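Local coordinates for mandelate racemase / muconate lactonizing enzyme, C-terminal domain protein (Pseudovibrio sp. JE062, PDB 4JHM) that is of unknown function but belongs to the enolase superfamily, joining an N-terminal capping domain to a C-terminal TIM-barrel-like domain, at residues L195-A198 against G199-P203; F61-R64 against C65-E68; F323-F326 against Y327-A331. One frame throughout, in Å; residues are numbered along the deposited sequence.

How the contacts relate
Contacts 1 and 3 belong to the barrel domain and contact 2 to the N-terminal domain. Each of the two barrel contacts begins on a strand of the same sheet and runs into the loop after it: 192-196 leads into contact 1, and 323-326 leads into contact 3. Their centres are about 22 Å apart, but their nearest atoms come to about 6 Å without touching. Both loops follow the C-terminal ends of barrel strands, the rim where the active site lies in the enolase superfamily, covered by the N-terminal domain. Contact 2, where a helix of that domain begins, is centred about 27 Å from contact 1 and about 23 Å from contact 3, and touches neither.

Contact 1 (L195-A198 against G199-P203); sequences LDTA and GFYTP
Thr197 and Phe200 close a tight turn through their backbones. Phe200 N donates to Thr197 O at 2.9 Å in an almost straight bond (176° at the hydrogen), although the donor is tilted somewhat from the carbonyl plane. The two residues in the corner, Ala198 and Gly199, both have positive phi, as a type I' turn requires, and the glycine suits this backbone. A second polar bond holds the approach to the corner: Ala198 N donates to Asp196 OD1 at 2.7 Å, reaching it nearly along the C-O axis of the carboxylate.

The apolar part joins the first residue of the turn to Tyr201, the residue just after it; the side chains of Thr197 and Tyr201 cross at about a right angle. Thr197 CG2 sits over one face of the phenol ring, 3.7 Å from the centroid of the Tyr201 ring and displaced toward its rim; CZ is the ring atom it approaches most closely. This is a CH-pi contact. With chi1 of Thr197 at 59°, the methyl lies beside the backbone N and meets the ring, while OG1 takes the other branch and bonds to Ala223 O. The phenol is held at its far end as well, by a hydrogen bond between Tyr201 OH and Asp175 OD2. The exposed Phe200 has Ala198 O over one face of its ring, 3.4 Å from Phe200 CD1.

After the turn, Thr202 caps helix 203-215 through a bond from Gln205 N to its OG1. An Asx turn overlapping a type I' turn thus begins the beta-alpha loop from strand 192-196 to the next helix, at the C-terminal rim of the TIM-barrel-like domain.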
ATOM      1  N   LEU A 195       5.369  -9.675 -31.371  1.00 66.89           N
ATOM      2  CA  LEU A 195       4.404  -8.800 -32.022  1.00 64.40           C
ATOM      3  C   LEU A 195       4.550  -7.373 -31.513  1.00 66.28           C
ATOM      4  O   LEU A 195       4.585  -7.147 -30.301  1.00 71.71           O
ATOM      5  CB  LEU A 195       2.994  -9.304 -31.738  1.00 67.06           C
ATOM      6  CG  LEU A 195       1.853  -8.611 -32.476  1.00 72.64           C
ATOM      7  CD1 LEU A 195       1.995  -8.808 -33.975  1.00 74.67           C
ATOM      8  CD2 LEU A 195       0.519  -9.153 -31.987  1.00 78.22           C
ATOM      9  N   ASP A 196       4.646  -6.416 -32.434  1.00 65.64           N
ATOM     10  CA  ASP A 196       4.695  -4.992 -32.078  1.00 67.47           C
ATOM     11  C   ASP A 196       3.425  -4.278 -32.559  1.00 67.69           C
ATOM     12  O   ASP A 196       3.194  -4.158 -33.765  1.00 73.02           O
ATOM     13  CB  ASP A 196       5.941  -4.329 -32.681  1.00 64.98           C
ATOM     14  CG  ASP A 196       6.039  -2.843 -32.350  1.00 63.38           C
ATOM     15  OD1 ASP A 196       5.078  -2.294 -31.780  1.00 62.75           O
ATOM     16  OD2 ASP A 196       7.078  -2.221 -32.656  1.00 65.28           O
ATOM     17  N   THR A 197       2.602  -3.815 -31.619  1.00 58.51           N
ATOM     18  CA  THR A 197       1.350  -3.139 -31.962  1.00 60.59           C
ATOM     19  C   THR A 197       1.446  -1.622 -31.744  1.00 62.44           C
ATOM     20  O   THR A 197       0.428  -0.931 -31.632  1.00 61.24           O
ATOM     21  CB  THR A 197       0.158  -3.706 -31.161  1.00 59.60           C
ATOM     22  OG1 THR A 197       0.398  -3.546 -29.758  1.00 56.90           O
ATOM     23  CG2 THR A 197      -0.053  -5.182 -31.470  1.00 59.18           C
ATOM     24  N   ALA A 198       2.676  -1.118 -31.669  1.00 59.49           N
ATOM     25  CA  ALA A 198       2.947   0.319 -31.678  1.00 60.91           C
ATOM     26  C   ALA A 198       2.000   1.155 -30.818  1.00 64.00           C
ATOM     27  O   ALA A 198       1.714   2.303 -31.140  1.00 72.57           O
ATOM     28  CB  ALA A 198       2.924   0.828 -33.109  1.00 63.64           C
ATOM     29  N   GLY A 199       1.506   0.575 -29.734  1.00 69.44           N
ATOM     30  CA  GLY A 199       0.717   1.320 -28.761  1.00 66.80           C
ATOM     31  C   GLY A 199      -0.698   1.677 -29.173  1.00 62.41           C
ATOM     32  O   GLY A 199      -1.378   2.401 -28.455  1.00 59.70           O
ATOM     33  N   PHE A 200      -1.167   1.157 -30.301  1.00 63.86           N
ATOM     34  CA  PHE A 200      -2.468   1.581 -30.821  1.00 73.13           C
ATOM     35  C   PHE A 200      -3.673   0.738 -30.392  1.00 66.25           C
ATOM     36  O   PHE A 200      -4.801   1.100 -30.690  1.00 72.11           O
ATOM     37  CB  PHE A 200      -2.420   1.699 -32.350  1.00 85.01           C
ATOM     38  CG  PHE A 200      -1.494   2.781 -32.844  1.00 93.33           C
ATOM     39  CD1 PHE A 200      -1.174   3.872 -32.035  1.00 94.70           C
ATOM     40  CD2 PHE A 200      -0.958   2.723 -34.122  1.00 96.16           C
ATOM     41  CE1 PHE A 200      -0.326   4.867 -32.485  1.00 91.81           C
ATOM     42  CE2 PHE A 200      -0.112   3.718 -34.578  1.00100.16           C
ATOM     43  CZ  PHE A 200       0.205   4.791 -33.759  1.00 99.56           C
ATOM     44  N   TYR A 201      -3.452  -0.366 -29.687  1.00 66.22           N
ATOM     45  CA  TYR A 201      -4.566  -1.191 -29.204  1.00 65.74           C
ATOM     46  C   TYR A 201      -5.308  -0.539 -28.040  1.00 66.76           C
ATOM     47  O   TYR A 201      -4.834   0.429 -27.442  1.00 61.65           O
ATOM     48  CB  TYR A 201      -4.073  -2.561 -28.735  1.00 63.96           C
ATOM     49  CG  TYR A 201      -3.882  -3.602 -29.815  1.00 63.52           C
ATOM     50  CD1 TYR A 201      -3.710  -3.246 -31.147  1.00 64.27           C
ATOM     51  CD2 TYR A 201      -3.833  -4.947 -29.487  1.00 63.73           C
ATOM     52  CE1 TYR A 201      -3.520  -4.207 -32.122  1.00 63.54           C
ATOM     53  CE2 TYR A 201      -3.632  -5.912 -30.450  1.00 66.72           C
ATOM     54  CZ  TYR A 201      -3.477  -5.539 -31.766  1.00 67.51           C
ATOM     55  OH  TYR A 201      -3.285  -6.512 -32.720  1.00 62.82           O
ATOM     56  N   THR A 202      -6.474  -1.095 -27.723  1.00 65.22           N
ATOM     57  CA  THR A 202      -7.230  -0.693 -26.548  1.00 63.10           C
ATOM     58  C   THR A 202      -6.930  -1.669 -25.420  1.00 62.13           C
ATOM     59  O   THR A 202      -6.753  -2.859 -25.663  1.00 64.69           O
ATOM     60  CB  THR A 202      -8.738  -0.741 -26.818  1.00 62.34           C
ATOM     61  OG1 THR A 202      -9.175  -2.105 -26.858  1.00 67.28           O
ATOM     62  CG2 THR A 202      -9.059  -0.073 -28.131  1.00 61.04           C
ATOM     63  N   PRO A 203      -6.871  -1.174 -24.178  1.00 60.15           N
ATOM     64  CA  PRO A 203      -6.614  -2.039 -23.030  1.00 61.29           C
ATOM     65  C   PRO A 203      -7.257  -3.424 -23.148  1.00 61.36           C
ATOM     66  O   PRO A 203      -6.596  -4.429 -22.899  1.00 60.22           O
ATOM     67  CB  PRO A 203      -7.232  -1.253 -21.880  1.00 59.83           C
ATOM     68  CG  PRO A 203      -7.009   0.173 -22.269  1.00 59.27           C
ATOM     69  CD  PRO A 203      -6.998   0.236 -23.775  1.00 57.86           C
TER

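Contact 2 (F61-R64 against C65-E68); sequences FFDR and CIIE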
ATOM      1  N   PHE A  61       8.507  14.840 -46.382  1.00 67.51           N
ATOM      2  CA  PHE A  61       9.896  15.156 -46.695  1.00 70.12           C
ATOM      3  C   PHE A  61      10.852  14.438 -45.754  1.00 68.35           C
ATOM      4  O   PHE A  61      10.468  14.041 -44.659  1.00 70.37           O
ATOM      5  CB  PHE A  61      10.146  16.665 -46.593  1.00 70.53           C
ATOM      6  CG  PHE A  61       9.155  17.503 -47.348  1.00 70.57           C
ATOM      7  CD1 PHE A  61       9.236  17.628 -48.724  1.00 75.29           C
ATOM      8  CD2 PHE A  61       8.149  18.184 -46.676  1.00 69.35           C
ATOM      9  CE1 PHE A  61       8.322  18.403 -49.420  1.00 76.68           C
ATOM     10  CE2 PHE A  61       7.234  18.961 -47.364  1.00 69.51           C
ATOM     11  CZ  PHE A  61       7.317  19.068 -48.738  1.00 72.87           C
ATOM     12  N   PHE A  62      12.102  14.280 -46.184  1.00 69.41           N
ATOM     13  CA  PHE A  62      13.161  13.849 -45.287  1.00 71.20           C
ATOM     14  C   PHE A  62      13.358  14.916 -44.216  1.00 76.01           C
ATOM     15  O   PHE A  62      12.978  16.071 -44.402  1.00 86.47           O
ATOM     16  CB  PHE A  62      14.459  13.604 -46.045  1.00 73.73           C
ATOM     17  CG  PHE A  62      14.370  12.483 -47.038  1.00 79.90           C
ATOM     18  CD1 PHE A  62      14.170  11.176 -46.609  1.00 77.05           C
ATOM     19  CD2 PHE A  62      14.487  12.733 -48.403  1.00 79.61           C
ATOM     20  CE1 PHE A  62      14.081  10.141 -47.523  1.00 78.82           C
ATOM     21  CE2 PHE A  62      14.403  11.700 -49.319  1.00 80.57           C
ATOM     22  CZ  PHE A  62      14.198  10.403 -48.877  1.00 81.72           C
ATOM     23  N   ASP A  63      13.965  14.525 -43.103  1.00 74.37           N
ATOM     24  CA  ASP A  63      13.929  15.323 -41.885  1.00 74.66           C
ATOM     25  C   ASP A  63      15.166  16.190 -41.684  1.00 73.68           C
ATOM     26  O   ASP A  63      16.289  15.692 -41.690  1.00 80.86           O
ATOM     27  CB  ASP A  63      13.768  14.381 -40.688  1.00 75.51           C
ATOM     28  CG  ASP A  63      13.541  15.114 -39.392  1.00 71.12           C
ATOM     29  OD1 ASP A  63      12.713  16.047 -39.368  1.00 76.49           O
ATOM     30  OD2 ASP A  63      14.182  14.741 -38.390  1.00 76.16           O
ATOM     31  N   ARG A  64      14.950  17.489 -41.492  1.00 74.43           N
ATOM     32  CA  ARG A  64      16.020  18.393 -41.054  1.00 75.24           C
ATOM     33  C   ARG A  64      15.848  18.801 -39.579  1.00 75.92           C
ATOM     34  O   ARG A  64      16.640  19.577 -39.052  1.00 72.92           O
ATOM     35  CB  ARG A  64      16.060  19.647 -41.924  1.00 74.50           C
ATOM     36  CG  ARG A  64      16.212  19.406 -43.417  1.00 78.55           C
ATOM     37  CD  ARG A  64      16.183  20.727 -44.172  1.00 79.13           C
ATOM     38  NE  ARG A  64      15.906  20.544 -45.592  1.00 83.73           N
ATOM     39  CZ  ARG A  64      16.786  20.736 -46.574  1.00 89.69           C
ATOM     40  NH1 ARG A  64      16.419  20.540 -47.833  1.00 94.02           N
ATOM     41  NH2 ARG A  64      18.027  21.127 -46.310  1.00 92.82           N
ATOM     42  N   CYS A  65      14.814  18.272 -38.923  1.00 75.34           N
ATOM     43  CA  CYS A  65      14.532  18.576 -37.518  1.00 72.91           C
ATOM     44  C   CYS A  65      15.709  18.254 -36.604  1.00 70.85           C
ATOM     45  O   CYS A  65      16.138  19.087 -35.807  1.00 69.39           O
ATOM     46  CB  CYS A  65      13.309  17.787 -37.038  1.00 73.14           C
ATOM     47  SG  CYS A  65      12.867  18.092 -35.309  1.00 77.65           S
ATOM     48  N   ILE A  66      16.209  17.029 -36.709  1.00 70.03           N
ATOM     49  CA  ILE A  66      17.345  16.597 -35.914  1.00 66.92           C
ATOM     50  C   ILE A  66      18.601  17.388 -36.283  1.00 70.29           C
ATOM     51  O   ILE A  66      19.160  18.091 -35.444  1.00 72.84           O
ATOM     52  CB  ILE A  66      17.598  15.086 -36.086  1.00 66.46           C
ATOM     53  CG1 ILE A  66      16.488  14.282 -35.403  1.00 64.62           C
ATOM     54  CG2 ILE A  66      18.964  14.696 -35.533  1.00 67.50           C
ATOM     55  CD1 ILE A  66      16.421  14.447 -33.897  1.00 62.69           C
ATOM     56  N   ILE A  67      19.040  17.295 -37.536  1.00 73.06           N
ATOM     57  CA  ILE A  67      20.277  17.968 -37.944  1.00 76.07           C
ATOM     58  C   ILE A  67      20.296  19.444 -37.538  1.00 75.97           C
ATOM     59  O   ILE A  67      21.360  20.005 -37.260  1.00 72.08           O
ATOM     60  CB  ILE A  67      20.517  17.875 -39.464  1.00 74.59           C
ATOM     61  CG1 ILE A  67      21.985  18.197 -39.782  1.00 78.75           C
ATOM     62  CG2 ILE A  67      19.583  18.816 -40.210  1.00 67.82           C
ATOM     63  CD1 ILE A  67      22.428  17.785 -41.170  1.00 78.51           C
ATOM     64  N   GLU A  68      19.120  20.064 -37.502  1.00 73.81           N
ATOM     65  CA  GLU A  68      19.012  21.486 -37.197  1.00 74.62           C
ATOM     66  C   GLU A  68      19.031  21.718 -35.690  1.00 70.43           C
ATOM     67  O   GLU A  68      19.390  22.797 -35.223  1.00 68.02           O
ATOM     68  CB  GLU A  68      17.739  22.064 -37.817  1.00 78.22           C
ATOM     69  CG  GLU A  68      17.851  23.528 -38.204  1.00 83.10           C
ATOM     70  CD  GLU A  68      19.068  23.832 -39.074  1.00 84.33           C
ATOM     71  OE1 GLU A  68      19.296  23.123 -40.076  1.00 82.84           O
ATOM     72  OE2 GLU A  68      19.796  24.796 -38.761  1.00 86.72           O
TER
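Asp63 OD2 is shared between the start of the helix and the neighbouring sheet: it accepts a long, weak bond from Ile66 N at 3.5 Å and also hydrogen-bonds Ser56 OG of strand 50-58. The other carboxylate oxygen, Asp63 OD1, takes a weak bond from Cys65 N at 3.1 Å. The carboxylate therefore spans two successive backbone N-H groups, and its negative charge would be expected to suit the positive end of the helix dipole. CG lies anti to the backbone N of Asp63 (chi1 -173°), which swings both oxygens round to the helix and against Cys65 CB.

The first helical turn is closed by Glu68 N, which donates to Arg64 O at 3.0 Å, somewhat bent at the hydrogen. Ile67 CG2 packs on the same carbonyl oxygen. Arg64 extends away to pack on Phe370 and Ala371; separately, Glu68 OE1 is hydrogen-bonded to Tyr373 OH of the same strand, 369-376.

Cys65 packs on Cys65 of the second subunit, and Arg64 on Glu68 of that subunit. The arrangement is a side-chain cap at the N-terminus of helix 65-73, which lies on the antiparallel sheet of the N-terminal capping domain and takes part in a subunit interface.

Contact 3 (F323-F326 against Y327-A331); sequences FEQF and YPYEA
Phe326, Gln325 and Tyr329 make up the close-packed side of this contact. The side chains of Gln325 and Tyr329 cross at about a right angle. Gln325 CG lies at the edge of the phenol ring and in its plane, 3.6 Å from Tyr329 CE1, and the amide stands 77° to that plane. The bend of Gln325 at chi2 (77°) sets the amide beside the CD1-CE1 side of the ring, OE1 approaching obliquely at 3.4 Å from Tyr329 CD1. The amide is fixed beyond the ring by a bond from Gln325 NE2 to Ile340 O. Tyr327 CD1 rests over one face of the Tyr329 ring, so edge and face are both occupied.

Chi1 of -177° turns Phe326 CG away from its own N and brings the ring beside the Tyr327-Pro328 backbone. Its edge faces Pro328 O near the ring plane, with Phe326 CD2 3.0 Å from that oxygen, and one face takes Tyr327 O.

The outer side is looser. Among apolar side-chain contacts, the exposed Pro328, preceded by a cis peptide bond, meets Phe326 through CD, 4.1 Å from Phe326 CE2. Glu330, also exposed, offers OE2 to Tyr329 N in a weak bond at 3.1 Å. The two segments share no hydrogen bond; Tyr327 O instead bonds Tyr152 OH, and the Tyr327 ring stacks on His159.

Strand 323-326 pairs in parallel with 133-139, and its Glu324 forms a salt bridge with Lys165 on strand 163-167. A cis-proline turn lined with aromatic rings thus leads the chain off the C-terminal end of strand 323-326 in the TIM-barrel-like domain.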
ATOM      1  N   PHE A 323      19.288  -9.128 -30.606  1.00 71.43           N
ATOM      2  CA  PHE A 323      19.679  -7.933 -31.338  1.00 72.84           C
ATOM      3  C   PHE A 323      18.667  -7.771 -32.455  1.00 73.35           C
ATOM      4  O   PHE A 323      18.496  -8.677 -33.273  1.00 74.70           O
ATOM      5  CB  PHE A 323      21.083  -8.099 -31.924  1.00 72.52           C
ATOM      6  CG  PHE A 323      21.393  -7.151 -33.045  1.00 71.68           C
ATOM      7  CD1 PHE A 323      21.101  -7.490 -34.355  1.00 77.72           C
ATOM      8  CD2 PHE A 323      21.994  -5.931 -32.795  1.00 77.33           C
ATOM      9  CE1 PHE A 323      21.395  -6.622 -35.396  1.00 76.07           C
ATOM     10  CE2 PHE A 323      22.290  -5.058 -33.831  1.00 75.36           C
ATOM     11  CZ  PHE A 323      21.989  -5.404 -35.132  1.00 74.66           C
ATOM     12  N   GLU A 324      17.982  -6.633 -32.473  1.00 70.76           N
ATOM     13  CA  GLU A 324      16.974  -6.373 -33.488  1.00 67.04           C
ATOM     14  C   GLU A 324      17.644  -6.195 -34.849  1.00 67.95           C
ATOM     15  O   GLU A 324      18.446  -5.284 -35.046  1.00 65.01           O
ATOM     16  CB  GLU A 324      16.161  -5.134 -33.121  1.00 66.66           C
ATOM     17  CG  GLU A 324      15.071  -4.784 -34.120  1.00 65.00           C
ATOM     18  CD  GLU A 324      14.095  -3.755 -33.590  1.00 64.89           C
ATOM     19  OE1 GLU A 324      12.945  -3.739 -34.073  1.00 69.80           O
ATOM     20  OE2 GLU A 324      14.470  -2.964 -32.694  1.00 63.17           O
ATOM     21  N   GLN A 325      17.318  -7.082 -35.780  1.00 69.61           N
ATOM     22  CA  GLN A 325      17.869  -7.016 -37.125  1.00 74.19           C
ATOM     23  C   GLN A 325      16.747  -6.891 -38.139  1.00 71.86           C
ATOM     24  O   GLN A 325      16.035  -7.862 -38.415  1.00 67.04           O
ATOM     25  CB  GLN A 325      18.686  -8.272 -37.430  1.00 79.23           C
ATOM     26  CG  GLN A 325      19.238  -8.321 -38.846  1.00 80.16           C
ATOM     27  CD  GLN A 325      20.451  -7.433 -39.023  1.00 83.41           C
ATOM     28  OE1 GLN A 325      20.361  -6.332 -39.571  1.00 88.55           O
ATOM     29  NE2 GLN A 325      21.593  -7.901 -38.545  1.00 86.52           N
ATOM     30  N   PHE A 326      16.582  -5.695 -38.689  1.00 71.47           N
ATOM     31  CA  PHE A 326      15.606  -5.500 -39.745  1.00 74.36           C
ATOM     32  C   PHE A 326      16.073  -6.223 -41.003  1.00 74.67           C
ATOM     33  O   PHE A 326      17.234  -6.121 -41.399  1.00 74.75           O
ATOM     34  CB  PHE A 326      15.386  -4.018 -40.040  1.00 74.25           C
ATOM     35  CG  PHE A 326      14.340  -3.775 -41.080  1.00 76.85           C
ATOM     36  CD1 PHE A 326      13.007  -3.635 -40.722  1.00 79.07           C
ATOM     37  CD2 PHE A 326      14.680  -3.718 -42.421  1.00 80.45           C
ATOM     38  CE1 PHE A 326      12.034  -3.425 -41.684  1.00 80.15           C
ATOM     39  CE2 PHE A 326      13.714  -3.508 -43.388  1.00 84.29           C
ATOM     40  CZ  PHE A 326      12.388  -3.361 -43.018  1.00 83.84           C
ATOM     41  N   TYR A 327      15.154  -6.953 -41.624  1.00 76.44           N
ATOM     42  CA  TYR A 327      15.460  -7.780 -42.784  1.00 80.15           C
ATOM     43  C   TYR A 327      14.408  -7.457 -43.842  1.00 81.11           C
ATOM     44  O   TYR A 327      13.212  -7.498 -43.543  1.00 81.66           O
ATOM     45  CB  TYR A 327      15.417  -9.259 -42.371  1.00 80.71           C
ATOM     46  CG  TYR A 327      15.950 -10.238 -43.394  1.00 84.43           C
ATOM     47  CD1 TYR A 327      17.242 -10.122 -43.892  1.00 86.01           C
ATOM     48  CD2 TYR A 327      15.167 -11.297 -43.843  1.00 86.75           C
ATOM     49  CE1 TYR A 327      17.732 -11.017 -44.823  1.00 88.62           C
ATOM     50  CE2 TYR A 327      15.648 -12.201 -44.775  1.00 87.44           C
ATOM     51  CZ  TYR A 327      16.929 -12.057 -45.261  1.00 91.59           C
ATOM     52  OH  TYR A 327      17.414 -12.953 -46.188  1.00 95.82           O
ATOM     53  N   PRO A 328      14.834  -7.111 -45.074  1.00 84.61           N
ATOM     54  CA  PRO A 328      16.196  -7.072 -45.631  1.00 86.94           C
ATOM     55  C   PRO A 328      17.110  -6.029 -44.987  1.00 85.04           C
ATOM     56  O   PRO A 328      16.645  -5.194 -44.215  1.00 81.26           O
ATOM     57  CB  PRO A 328      15.971  -6.712 -47.107  1.00 84.91           C
ATOM     58  CG  PRO A 328      14.507  -6.852 -47.353  1.00 83.14           C
ATOM     59  CD  PRO A 328      13.842  -6.611 -46.040  1.00 81.93           C
ATOM     60  N   TYR A 329      18.398  -6.082 -45.323  1.00 84.46           N
ATOM     61  CA  TYR A 329      19.396  -5.201 -44.723  1.00 85.05           C
ATOM     62  C   TYR A 329      19.657  -3.971 -45.576  1.00 86.10           C
ATOM     63  O   TYR A 329      19.755  -2.857 -45.069  1.00 90.58           O
ATOM     64  CB  TYR A 329      20.737  -5.922 -44.567  1.00 89.05           C
ATOM     65  CG  TYR A 329      20.676  -7.334 -44.034  1.00 89.26           C
ATOM     66  CD1 TYR A 329      20.184  -7.598 -42.764  1.00 87.46           C
ATOM     67  CD2 TYR A 329      21.156  -8.402 -44.789  1.00 88.62           C
ATOM     68  CE1 TYR A 329      20.147  -8.888 -42.269  1.00 89.21           C
ATOM     69  CE2 TYR A 329      21.121  -9.694 -44.303  1.00 86.33           C
ATOM     70  CZ  TYR A 329      20.618  -9.932 -43.044  1.00 88.45           C
ATOM     71  OH  TYR A 329      20.577 -11.212 -42.547  1.00 86.20           O
ATOM     72  N   GLU A 330      19.782  -4.198 -46.878  1.00 89.65           N
ATOM     73  CA  GLU A 330      20.329  -3.216 -47.816  1.00 91.74           C
ATOM     74  C   GLU A 330      19.949  -1.764 -47.522  1.00 89.22           C
ATOM     75  O   GLU A 330      20.809  -0.882 -47.530  1.00 90.05           O
ATOM     76  CB  GLU A 330      19.925  -3.578 -49.248  1.00 93.93           C
ATOM     77  CG  GLU A 330      20.571  -4.854 -49.779  1.00 99.07           C
ATOM     78  CD  GLU A 330      19.908  -6.128 -49.274  1.00 98.98           C
ATOM     79  OE1 GLU A 330      20.187  -7.205 -49.838  1.00 99.29           O
ATOM     80  OE2 GLU A 330      19.107  -6.060 -48.317  1.00101.93           O
ATOM     81  N   ALA A 331      18.671  -1.510 -47.271  1.00 83.45           N
ATOM     82  CA  ALA A 331      18.202  -0.143 -47.078  1.00 82.37           C
ATOM     83  C   ALA A 331      19.014   0.577 -46.002  1.00 83.56           C
ATOM     84  O   ALA A 331      19.459   1.710 -46.198  1.00 80.31           O
ATOM     85  CB  ALA A 331      16.723  -0.136 -46.725  1.00 82.04           C
TER